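CurJ (Moorea producens 3L, PDB 5TZ6) is a polyketide synthase dehydratase domain that, when active, probably catalyses a vinylogous dehydration in curacin biosynthesis, here inactivated by substitution. Local coordinates at residues 52-57 against 132-137; 168-173 against 224-229; 266-269 against 273-276. The protein carries 1 engineered substitution. All coordinates share one frame; numbering follows the deposited sequence.

Contacts 1 and 2 are buried, whereas contact 3 lies at the surface, about 19 Å from the chain centre by its own centre. Contact 1 sets helix 51-65 on strand 132-141, and contact 2 sets helix 164-173 on the turn after helix 215-223; both rest on packing, and neither has a hydrogen bond across it. Contact 3 is the end of a beta hairpin, held by backbone hydrogen bonds and one salt bridge. Contacts 2 and 3 touch: Leu228 CD1 lies 3.5 Å from Phe275 CZ, and Ile225 and Val229 meet the same ring. Contact 1 stands apart, its centre about 22 Å from that of contact 2 and about 23 Å from that of contact 3.

Contact 1 (52-57 against 132-137); sequences ASHISL and AVHATG
The CB of His134 lies over one face of the His54 imidazole, 3.9 Å from the ring centroid and 27° off the ring normal, which makes this a CH-pi contact. It joins the central helix 51-65 to strand 132-141, consistent with the hot dog fold of this family, in which a sheet wraps round a long helix. His134 CG lies anti to its own carbonyl carbon (chi1 -53°), which carries the ring onward from His54 and leaves CB as the part presented to it. The two imidazoles are nearly parallel, with 13° between their planes, but displaced until little of one ring lies over the other: their centroids are 5.7 Å distant. The CH of His134, and not a ring stack, therefore carries the aromatic part of the contact.

A classic beta bulge explains why two successive strand residues reach the helix. His134 and Ala135 both lie opposite Val107 of strand 102-110, and both side chains start out toward the helix. His54 is directed at them in turn, and its side chain lies about 7 Å from the bound ligand. His134 NE2 is hydrogen-bonded to Ser109 OG and ND1 to Gln80 O, which probably restricts the ring's rotation. Nearer the backbones, His54 CB and Ala135 CB meet at 4.1 Å.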
ATOM      1  N   ALA A  52      -8.302  21.806   6.564  1.00 43.52           N
ATOM      2  CA  ALA A  52      -9.586  21.374   6.021  1.00 51.74           C
ATOM      3  C   ALA A  52      -9.393  20.241   5.023  1.00 53.66           C
ATOM      4  O   ALA A  52     -10.163  19.272   5.002  1.00 69.32           O
ATOM      5  CB  ALA A  52     -10.307  22.551   5.359  1.00 57.72           C
ATOM      6  N   SER A  53      -8.350  20.343   4.203  1.00 49.25           N
ATOM      7  CA  SER A  53      -8.076  19.290   3.237  1.00 45.09           C
ATOM      8  C   SER A  53      -7.826  17.967   3.940  1.00 50.73           C
ATOM      9  O   SER A  53      -8.372  16.932   3.548  1.00 62.40           O
ATOM     10  CB  SER A  53      -6.877  19.666   2.372  1.00 52.61           C
ATOM     11  OG  SER A  53      -6.486  18.567   1.565  1.00 69.45           O
ATOM     12  N   HIS A  54      -6.987  17.979   4.982  1.00 46.15           N
ATOM     13  CA  HIS A  54      -6.740  16.757   5.743  1.00 48.81           C
ATOM     14  C   HIS A  54      -8.020  16.211   6.361  1.00 46.72           C
ATOM     15  O   HIS A  54      -8.171  14.990   6.494  1.00 56.68           O
ATOM     16  CB  HIS A  54      -5.678  17.014   6.810  1.00 41.16           C
ATOM     17  CG  HIS A  54      -4.399  17.551   6.247  1.00 54.24           C
ATOM     18  ND1 HIS A  54      -3.954  18.830   6.499  1.00 54.82           N
ATOM     19  CD2 HIS A  54      -3.494  16.995   5.406  1.00 54.29           C
ATOM     20  CE1 HIS A  54      -2.818  19.033   5.853  1.00 60.29           C
ATOM     21  NE2 HIS A  54      -2.519  17.934   5.182  1.00 57.05           N
ATOM     22  N   ILE A  55      -8.954  17.091   6.736  1.00 35.86           N
ATOM     23  CA  ILE A  55     -10.251  16.622   7.220  1.00 42.05           C
ATOM     24  C   ILE A  55     -10.984  15.862   6.120  1.00 46.70           C
ATOM     25  O   ILE A  55     -11.491  14.752   6.331  1.00 54.12           O
ATOM     26  CB  ILE A  55     -11.082  17.803   7.752  1.00 46.81           C
ATOM     27  CG1 ILE A  55     -10.354  18.459   8.933  1.00 48.98           C
ATOM     28  CG2 ILE A  55     -12.504  17.368   8.082  1.00 38.26           C
ATOM     29  CD1 ILE A  55     -11.241  19.286   9.825  1.00 50.04           C
ATOM     30  N   SER A  56     -11.047  16.447   4.924  1.00 54.25           N
ATOM     31  CA  SER A  56     -11.675  15.756   3.802  1.00 50.94           C
ATOM     32  C   SER A  56     -10.987  14.418   3.519  1.00 48.48           C
ATOM     33  O   SER A  56     -11.650  13.411   3.222  1.00 56.21           O
ATOM     34  CB  SER A  56     -11.659  16.680   2.579  1.00 45.32           C
ATOM     35  OG  SER A  56     -12.018  15.999   1.395  1.00 65.14           O
ATOM     36  N   LEU A  57      -9.660  14.374   3.666  1.00 43.54           N
ATOM     37  CA  LEU A  57      -8.909  13.141   3.444  1.00 43.07           C
ATOM     38  C   LEU A  57      -9.283  12.072   4.466  1.00 52.88           C
ATOM     39  O   LEU A  57      -9.421  10.887   4.122  1.00 53.23           O
ATOM     40  CB  LEU A  57      -7.411  13.438   3.492  1.00 43.72           C
ATOM     41  CG  LEU A  57      -6.416  12.306   3.239  1.00 56.46           C
ATOM     42  CD1 LEU A  57      -6.634  11.691   1.871  1.00 60.69           C
ATOM     43  CD2 LEU A  57      -4.995  12.839   3.358  1.00 56.89           C
ATOM     44  N   ALA A 132       6.928  14.516   8.031  1.00 56.76           N
ATOM     45  CA  ALA A 132       6.225  15.556   8.764  1.00 58.77           C
ATOM     46  C   ALA A 132       4.824  15.084   9.123  1.00 54.54           C
ATOM     47  O   ALA A 132       4.204  14.312   8.389  1.00 53.10           O
ATOM     48  CB  ALA A 132       6.143  16.852   7.954  1.00 57.45           C
ATOM     49  N   VAL A 133       4.332  15.555  10.268  1.00 51.92           N
ATOM     50  CA  VAL A 133       2.973  15.274  10.716  1.00 47.46           C
ATOM     51  C   VAL A 133       2.113  16.504  10.452  1.00 47.96           C
ATOM     52  O   VAL A 133       2.448  17.619  10.880  1.00 58.25           O
ATOM     53  CB  VAL A 133       2.945  14.884  12.203  1.00 58.82           C
ATOM     54  CG1 VAL A 133       1.521  14.621  12.654  1.00 61.72           C
ATOM     55  CG2 VAL A 133       3.815  13.660  12.441  1.00 61.16           C
ATOM     56  N   HIS A 134       1.009  16.308   9.736  1.00 47.66           N
ATOM     57  CA  HIS A 134       0.129  17.405   9.373  1.00 52.09           C
ATOM     58  C   HIS A 134      -1.202  17.388  10.097  1.00 50.83           C
ATOM     59  O   HIS A 134      -1.840  18.443  10.200  1.00 52.58           O
ATOM     60  CB  HIS A 134      -0.126  17.394   7.860  1.00 51.30           C
ATOM     61  CG  HIS A 134       1.130  17.382   7.053  1.00 58.94           C
ATOM     62  ND1 HIS A 134       2.106  18.347   7.187  1.00 55.49           N
ATOM     63  CD2 HIS A 134       1.582  16.517   6.114  1.00 61.12           C
ATOM     64  CE1 HIS A 134       3.100  18.082   6.359  1.00 66.97           C
ATOM     65  NE2 HIS A 134       2.808  16.977   5.697  1.00 63.69           N
ATOM     66  N   ALA A 135      -1.632  16.239  10.613  1.00 48.42           N
ATOM     67  CA  ALA A 135      -2.843  16.269  11.424  1.00 44.19           C
ATOM     68  C   ALA A 135      -2.864  15.050  12.322  1.00 45.37           C
ATOM     69  O   ALA A 135      -2.333  14.000  11.971  1.00 51.40           O
ATOM     70  CB  ALA A 135      -4.110  16.318  10.555  1.00 45.32           C
ATOM     71  N   THR A 136      -3.462  15.205  13.495  1.00 43.32           N
ATOM     72  CA  THR A 136      -3.587  14.100  14.427  1.00 50.70           C
ATOM     73  C   THR A 136      -4.968  14.161  15.044  1.00 45.13           C
ATOM     74  O   THR A 136      -5.604  15.218  15.070  1.00 47.49           O
ATOM     75  CB  THR A 136      -2.503  14.156  15.511  1.00 49.43           C
ATOM     76  OG1 THR A 136      -2.587  15.406  16.201  1.00 52.71           O
ATOM     77  CG2 THR A 136      -1.139  14.061  14.874  1.00 50.66           C
ATOM     78  N   GLY A 137      -5.438  13.019  15.533  1.00 49.69           N
ATOM     79  CA  GLY A 137      -6.665  13.044  16.310  1.00 41.53           C
ATOM     80  C   GLY A 137      -7.287  11.661  16.402  1.00 49.96           C
ATOM     81  O   GLY A 137      -6.606  10.653  16.264  1.00 40.83           O
TER

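Contact 2 (168-173 against 224-229); sequences YQHLWD and SIIALV
The imidazole of His170 is the flat group of this interface, and its neighbours across the contact reach it obliquely: the CG2 methyl of Ile226 and the backbone O of Val229. Ile226 makes the closer approach, with CG2 3.6 Å from His170 CD2. Its other branch also reaches the ring, CD1 standing 4.0 Å from His170 CD2 and 4.1 Å from His170 NE2, so the isoleucine meets the CD2 side of the imidazole with two methyls. At the CE1 corner the approach is looser, Val229 O lying 4.2 Å from His170 CE1. With CG anti to the backbone N (chi1 173°), the ring extends from the helix toward the turn; its NE2 is hydrogen-bonded to Thr239 OG1 on strand 239-250. With an alanine here, Thr239 OG1 would probably lose its imidazole partner, and a gap would open beside CG2 and CD1 of Ile226.

In the fold, helix 164-173 packs on the turn that leads from helix 215-223 toward strand 239-250, within the second HotDog-clan region of the chain. Residues 224-227 have helical backbone angles, and the bonds here run to the third residue back, as from Val229 N to Ile226 O. The next helix residue, Leu171, lines the ligand pocket and touches the bound acid; its CD2 also meets Ile226 CG1 at 4.3 Å. Ile226 therefore touches both Leu171 and His170, one through its CG1 branch and the other through CG2 and CD1.

Strand 239-250 meets the turn as well: the side chain of Ile226 packs on Thr239, the residue that bonds His170, and Val229 packs on the pocket residue Phe240. Leu171, for its part, touches Ile176 and Leu178 of strand 176-178.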
ATOM      1  N   TYR A 168     -12.751  37.620   1.207  1.00 57.09           N
ATOM      2  CA  TYR A 168     -11.616  37.218   0.390  1.00 59.03           C
ATOM      3  C   TYR A 168     -10.545  38.290   0.429  1.00 56.80           C
ATOM      4  O   TYR A 168      -9.352  37.990   0.578  1.00 52.03           O
ATOM      5  CB  TYR A 168     -12.072  36.958  -1.042  1.00 54.92           C
ATOM      6  CG  TYR A 168     -13.118  35.866  -1.150  1.00 54.86           C
ATOM      7  CD1 TYR A 168     -12.944  34.648  -0.518  1.00 43.70           C
ATOM      8  CD2 TYR A 168     -14.293  36.072  -1.871  1.00 55.21           C
ATOM      9  CE1 TYR A 168     -13.902  33.654  -0.610  1.00 60.17           C
ATOM     10  CE2 TYR A 168     -15.255  35.092  -1.970  1.00 56.15           C
ATOM     11  CZ  TYR A 168     -15.055  33.881  -1.339  1.00 65.87           C
ATOM     12  OH  TYR A 168     -16.014  32.897  -1.436  1.00 69.89           O
ATOM     13  N   GLN A 169     -10.972  39.550   0.448  1.00 53.11           N
ATOM     14  CA  GLN A 169     -10.020  40.643   0.552  1.00 60.18           C
ATOM     15  C   GLN A 169      -9.279  40.573   1.874  1.00 62.50           C
ATOM     16  O   GLN A 169      -8.048  40.720   1.909  1.00 57.00           O
ATOM     17  CB  GLN A 169     -10.737  41.982   0.408  1.00 52.96           C
ATOM     18  CG  GLN A 169      -9.800  43.169   0.452  1.00 59.63           C
ATOM     19  CD  GLN A 169      -8.914  43.232  -0.777  1.00 67.60           C
ATOM     20  OE1 GLN A 169      -9.409  43.308  -1.899  1.00 77.45           O
ATOM     21  NE2 GLN A 169      -7.600  43.208  -0.573  1.00 73.31           N
ATOM     22  N   HIS A 170     -10.008  40.329   2.975  1.00 58.82           N
ATOM     23  CA  HIS A 170      -9.335  40.193   4.262  1.00 56.79           C
ATOM     24  C   HIS A 170      -8.214  39.170   4.173  1.00 52.59           C
ATOM     25  O   HIS A 170      -7.127  39.376   4.725  1.00 47.07           O
ATOM     26  CB  HIS A 170     -10.333  39.805   5.357  1.00 46.36           C
ATOM     27  CG  HIS A 170      -9.690  39.496   6.677  1.00 57.11           C
ATOM     28  ND1 HIS A 170      -9.613  40.414   7.702  1.00 58.56           N
ATOM     29  CD2 HIS A 170      -9.101  38.367   7.141  1.00 54.23           C
ATOM     30  CE1 HIS A 170      -9.005  39.865   8.740  1.00 56.20           C
ATOM     31  NE2 HIS A 170      -8.679  38.625   8.424  1.00 56.39           N
ATOM     32  N   LEU A 171      -8.446  38.076   3.446  1.00 44.71           N
ATOM     33  CA  LEU A 171      -7.410  37.059   3.346  1.00 56.12           C
ATOM     34  C   LEU A 171      -6.324  37.491   2.373  1.00 60.28           C
ATOM     35  O   LEU A 171      -5.132  37.284   2.636  1.00 64.32           O
ATOM     36  CB  LEU A 171      -8.030  35.722   2.926  1.00 49.32           C
ATOM     37  CG  LEU A 171      -8.905  35.044   3.987  1.00 51.68           C
ATOM     38  CD1 LEU A 171      -9.587  33.825   3.407  1.00 48.86           C
ATOM     39  CD2 LEU A 171      -8.085  34.655   5.221  1.00 49.38           C
ATOM     40  N   TRP A 172      -6.723  38.119   1.261  1.00 59.86           N
ATOM     41  CA  TRP A 172      -5.751  38.572   0.273  1.00 58.47           C
ATOM     42  C   TRP A 172      -4.696  39.467   0.908  1.00 58.82           C
ATOM     43  O   TRP A 172      -3.506  39.373   0.580  1.00 52.46           O
ATOM     44  CB  TRP A 172      -6.472  39.294  -0.864  1.00 51.05           C
ATOM     45  CG  TRP A 172      -5.681  39.357  -2.132  1.00 55.38           C
ATOM     46  CD1 TRP A 172      -4.786  40.323  -2.500  1.00 56.05           C
ATOM     47  CD2 TRP A 172      -5.681  38.389  -3.189  1.00 59.58           C
ATOM     48  NE1 TRP A 172      -4.253  40.028  -3.733  1.00 62.95           N
ATOM     49  CE2 TRP A 172      -4.781  38.843  -4.173  1.00 58.21           C
ATOM     50  CE3 TRP A 172      -6.366  37.187  -3.404  1.00 51.76           C
ATOM     51  CZ2 TRP A 172      -4.545  38.140  -5.349  1.00 57.76           C
ATOM     52  CZ3 TRP A 172      -6.129  36.490  -4.572  1.00 60.08           C
ATOM     53  CH2 TRP A 172      -5.225  36.968  -5.531  1.00 56.14           C
ATOM     54  N   ASP A 173      -5.110  40.320   1.844  1.00 51.42           N
ATOM     55  CA  ASP A 173      -4.175  41.239   2.479  1.00 53.64           C
ATOM     56  C   ASP A 173      -3.138  40.507   3.321  1.00 66.65           C
ATOM     57  O   ASP A 173      -2.011  40.991   3.464  1.00 69.31           O
ATOM     58  CB  ASP A 173      -4.949  42.246   3.325  1.00 61.75           C
ATOM     59  CG  ASP A 173      -5.869  43.119   2.490  1.00 85.22           C
ATOM     60  OD1 ASP A 173      -5.556  43.361   1.304  1.00 89.59           O
ATOM     61  OD2 ASP A 173      -6.910  43.560   3.020  1.00100.45           O
ATOM     62  N   SER A 224     -15.807  31.057   6.991  1.00 62.54           N
ATOM     63  CA  SER A 224     -16.932  31.831   7.503  1.00 60.71           C
ATOM     64  C   SER A 224     -16.555  32.624   8.751  1.00 55.56           C
ATOM     65  O   SER A 224     -17.067  33.729   8.957  1.00 64.27           O
ATOM     66  CB  SER A 224     -18.119  30.916   7.805  1.00 59.03           C
ATOM     67  OG  SER A 224     -17.785  29.942   8.780  1.00 60.41           O
ATOM     68  N   ILE A 225     -15.653  32.100   9.586  1.00 46.69           N
ATOM     69  CA  ILE A 225     -15.363  32.796  10.837  1.00 52.32           C
ATOM     70  C   ILE A 225     -14.721  34.142  10.563  1.00 59.01           C
ATOM     71  O   ILE A 225     -14.843  35.062  11.379  1.00 63.89           O
ATOM     72  CB  ILE A 225     -14.460  31.973  11.781  1.00 59.87           C
ATOM     73  CG1 ILE A 225     -12.988  32.218  11.457  1.00 59.61           C
ATOM     74  CG2 ILE A 225     -14.810  30.487  11.735  1.00 63.93           C
ATOM     75  CD1 ILE A 225     -12.133  32.401  12.694  1.00 72.71           C
ATOM     76  N   ILE A 226     -14.061  34.291   9.415  1.00 55.55           N
ATOM     77  CA  ILE A 226     -13.434  35.563   9.094  1.00 48.45           C
ATOM     78  C   ILE A 226     -14.465  36.679   9.134  1.00 52.97           C
ATOM     79  O   ILE A 226     -14.132  37.834   9.427  1.00 51.60           O
ATOM     80  CB  ILE A 226     -12.753  35.485   7.714  1.00 47.26           C
ATOM     81  CG1 ILE A 226     -11.521  34.578   7.766  1.00 46.81           C
ATOM     82  CG2 ILE A 226     -12.409  36.887   7.198  1.00 43.41           C
ATOM     83  CD1 ILE A 226     -10.497  34.991   8.806  1.00 55.34           C
ATOM     84  N   ALA A 227     -15.732  36.355   8.854  1.00 51.18           N
ATOM     85  CA  ALA A 227     -16.779  37.368   8.792  1.00 55.71           C
ATOM     86  C   ALA A 227     -17.139  37.941  10.154  1.00 57.28           C
ATOM     87  O   ALA A 227     -17.839  38.957  10.212  1.00 69.38           O
ATOM     88  CB  ALA A 227     -18.031  36.790   8.127  1.00 53.46           C
ATOM     89  N   LEU A 228     -16.669  37.339  11.242  1.00 52.79           N
ATOM     90  CA  LEU A 228     -16.900  37.875  12.574  1.00 53.74           C
ATOM     91  C   LEU A 228     -15.724  38.687  13.101  1.00 58.33           C
ATOM     92  O   LEU A 228     -15.777  39.149  14.243  1.00 64.18           O
ATOM     93  CB  LEU A 228     -17.214  36.739  13.550  1.00 56.75           C
ATOM     94  CG  LEU A 228     -18.270  35.741  13.087  1.00 58.15           C
ATOM     95  CD1 LEU A 228     -18.331  34.562  14.040  1.00 59.66           C
ATOM     96  CD2 LEU A 228     -19.635  36.410  12.985  1.00 65.05           C
ATOM     97  N   VAL A 229     -14.668  38.863  12.306  1.00 61.15           N
ATOM     98  CA  VAL A 229     -13.469  39.560  12.761  1.00 69.05           C
ATOM     99  C   VAL A 229     -13.006  40.579  11.724  1.00 73.83           C
ATOM    100  O   VAL A 229     -11.834  40.973  11.707  1.00 78.05           O
ATOM    101  CB  VAL A 229     -12.347  38.553  13.077  1.00 67.21           C
ATOM    102  CG1 VAL A 229     -12.818  37.542  14.107  1.00 57.96           C
ATOM    103  CG2 VAL A 229     -11.908  37.853  11.810  1.00 67.98           C
TER

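Contact 3 (266-269 against 273-276); sequences SKDK and EKFK
Backbone hydrogen bonds set the register between Ser266-Asp268 and Lys274-Lys276. Ser266 and Lys276 form an antiparallel hydrogen-bonded pair: Ser266 N reaches Lys276 O at 2.9 Å, and the return bond from Lys276 N to Ser266 O is also 2.9 Å and nearly straight, at 171°. Lys267 and Phe275 follow as a non-hydrogen-bonded pair. Beyond them Asp268 N donates to Lys274 O at 2.8 Å, and that carbonyl also receives a CA-H...O contact from Lys267 CA at 3.2 Å, so one oxygen serves two neighbouring residues.

The charged interaction is a salt bridge between Asp268 OD1 and Lys276 NZ, 2.8 Å long. Lys276, extended beyond CG, rises from the sheet on the face it shares with Ser266, leaning toward the turn, and meets Asp268 obliquely; its NZ comes from above the carboxylate plane, 60° out of it.

Van der Waals packing centres on the Phe275 ring, which lies against the backbone of Ser266. Its CG is anti to the backbone N (chi1 -166°), which turns the ring back across the neighbouring strand, so that the carbonyl carbon of Ser266 lies over one face. The closest approach is Phe275 CE2 to Ser266 CA at 3.5 Å. Lys267 adds its aliphatic part, CG standing 3.8 Å from Phe275 CD2, while the bent outer chain carries NZ off the ring.

These residues form the end of the beta hairpin of strands 258-267 and 274-282. On its other edge, strand 274-282 pairs with strand 288-300, Phe275 bonding with Gly297 through the backbone, while the Phe275 ring also reaches the turn after helix 215-223.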
ATOM      1  N   SER A 266     -16.784  33.740  19.189  1.00 82.96           N
ATOM      2  CA  SER A 266     -16.167  34.999  19.582  1.00 84.79           C
ATOM      3  C   SER A 266     -14.730  34.738  20.008  1.00 83.32           C
ATOM      4  O   SER A 266     -14.280  33.592  20.092  1.00 82.46           O
ATOM      5  CB  SER A 266     -16.955  35.678  20.705  1.00 96.33           C
ATOM      6  OG  SER A 266     -17.035  34.840  21.844  1.00101.78           O
ATOM      7  N   LYS A 267     -14.002  35.828  20.232  1.00 83.82           N
ATOM      8  CA  LYS A 267     -12.645  35.723  20.744  1.00 89.59           C
ATOM      9  C   LYS A 267     -12.670  35.317  22.213  1.00 96.59           C
ATOM     10  O   LYS A 267     -13.550  35.729  22.974  1.00 96.27           O
ATOM     11  CB  LYS A 267     -11.909  37.052  20.582  1.00 92.01           C
ATOM     12  CG  LYS A 267     -12.134  37.740  19.246  1.00 88.72           C
ATOM     13  CD  LYS A 267     -11.195  38.924  19.080  1.00 99.12           C
ATOM     14  CE  LYS A 267     -11.858  40.069  18.327  1.00103.19           C
ATOM     15  NZ  LYS A 267     -12.619  40.969  19.244  1.00108.49           N
ATOM     16  N   ASP A 268     -11.702  34.495  22.607  1.00 85.46           N
ATOM     17  CA  ASP A 268     -11.573  34.105  24.004  1.00 97.96           C
ATOM     18  C   ASP A 268     -11.444  35.332  24.899  1.00102.06           C
ATOM     19  O   ASP A 268     -10.633  36.225  24.634  1.00103.92           O
ATOM     20  CB  ASP A 268     -10.357  33.191  24.184  1.00110.19           C
ATOM     21  CG  ASP A 268     -10.522  32.215  25.337  1.00123.93           C
ATOM     22  OD1 ASP A 268     -11.620  31.637  25.475  1.00127.45           O
ATOM     23  OD2 ASP A 268      -9.554  32.030  26.110  1.00131.66           O
ATOM     24  N   LYS A 269     -12.264  35.390  25.953  1.00114.45           N
ATOM     25  CA  LYS A 269     -12.179  36.511  26.885  1.00119.64           C
ATOM     26  C   LYS A 269     -10.786  36.626  27.488  1.00124.10           C
ATOM     27  O   LYS A 269     -10.311  37.738  27.752  1.00126.80           O
ATOM     28  CB  LYS A 269     -13.221  36.367  27.995  1.00126.34           C
ATOM     29  CG  LYS A 269     -13.619  37.686  28.649  1.00132.17           C
ATOM     30  CD  LYS A 269     -14.637  38.467  27.832  1.00131.56           C
ATOM     31  CE  LYS A 269     -15.014  39.766  28.544  1.00136.82           C
ATOM     32  NZ  LYS A 269     -15.514  39.537  29.932  1.00136.81           N
ATOM     33  N   GLU A 273      -6.238  36.261  21.204  1.00 86.78           N
ATOM     34  CA  GLU A 273      -5.623  35.613  20.061  1.00 82.67           C
ATOM     35  C   GLU A 273      -6.308  34.313  19.684  1.00 70.44           C
ATOM     36  O   GLU A 273      -5.946  33.712  18.666  1.00 69.11           O
ATOM     37  CB  GLU A 273      -4.130  35.363  20.320  1.00 96.23           C
ATOM     38  CG  GLU A 273      -3.259  36.541  19.912  1.00115.58           C
ATOM     39  CD  GLU A 273      -1.996  36.663  20.738  1.00138.41           C
ATOM     40  OE1 GLU A 273      -2.101  36.792  21.976  1.00150.08           O
ATOM     41  OE2 GLU A 273      -0.897  36.636  20.145  1.00144.94           O
ATOM     42  N   LYS A 274      -7.267  33.856  20.479  1.00 62.90           N
ATOM     43  CA  LYS A 274      -8.025  32.651  20.186  1.00 59.26           C
ATOM     44  C   LYS A 274      -9.438  33.040  19.778  1.00 59.33           C
ATOM     45  O   LYS A 274     -10.098  33.818  20.475  1.00 62.18           O
ATOM     46  CB  LYS A 274      -8.085  31.730  21.401  1.00 58.05           C
ATOM     47  CG  LYS A 274      -6.752  31.179  21.847  1.00 66.40           C
ATOM     48  CD  LYS A 274      -6.915  30.445  23.164  1.00 71.46           C
ATOM     49  CE  LYS A 274      -5.680  29.650  23.504  1.00 82.26           C
ATOM     50  NZ  LYS A 274      -4.445  30.437  23.243  1.00 89.61           N
ATOM     51  N   PHE A 275      -9.894  32.504  18.655  1.00 56.22           N
ATOM     52  CA  PHE A 275     -11.278  32.649  18.232  1.00 53.96           C
ATOM     53  C   PHE A 275     -11.932  31.276  18.266  1.00 56.20           C
ATOM     54  O   PHE A 275     -11.455  30.341  17.605  1.00 49.50           O
ATOM     55  CB  PHE A 275     -11.382  33.259  16.837  1.00 50.63           C
ATOM     56  CG  PHE A 275     -12.761  33.728  16.503  1.00 63.45           C
ATOM     57  CD1 PHE A 275     -13.667  32.875  15.903  1.00 63.81           C
ATOM     58  CD2 PHE A 275     -13.165  35.012  16.830  1.00 65.17           C
ATOM     59  CE1 PHE A 275     -14.946  33.300  15.613  1.00 70.13           C
ATOM     60  CE2 PHE A 275     -14.441  35.442  16.544  1.00 67.53           C
ATOM     61  CZ  PHE A 275     -15.333  34.588  15.933  1.00 71.37           C
ATOM     62  N   LYS A 276     -13.025  31.164  19.021  1.00 56.08           N
ATOM     63  CA  LYS A 276     -13.725  29.902  19.228  1.00 56.09           C
ATOM     64  C   LYS A 276     -15.132  29.980  18.649  1.00 56.24           C
ATOM     65  O   LYS A 276     -15.837  30.982  18.826  1.00 62.62           O
ATOM     66  CB  LYS A 276     -13.783  29.537  20.714  1.00 53.03           C
ATOM     67  CG  LYS A 276     -12.419  29.453  21.384  1.00 67.83           C
ATOM     68  CD  LYS A 276     -12.539  29.393  22.902  1.00 80.63           C
ATOM     69  CE  LYS A 276     -11.190  29.092  23.543  1.00 91.10           C
ATOM     70  NZ  LYS A 276     -11.298  28.891  25.015  1.00106.72           N
TER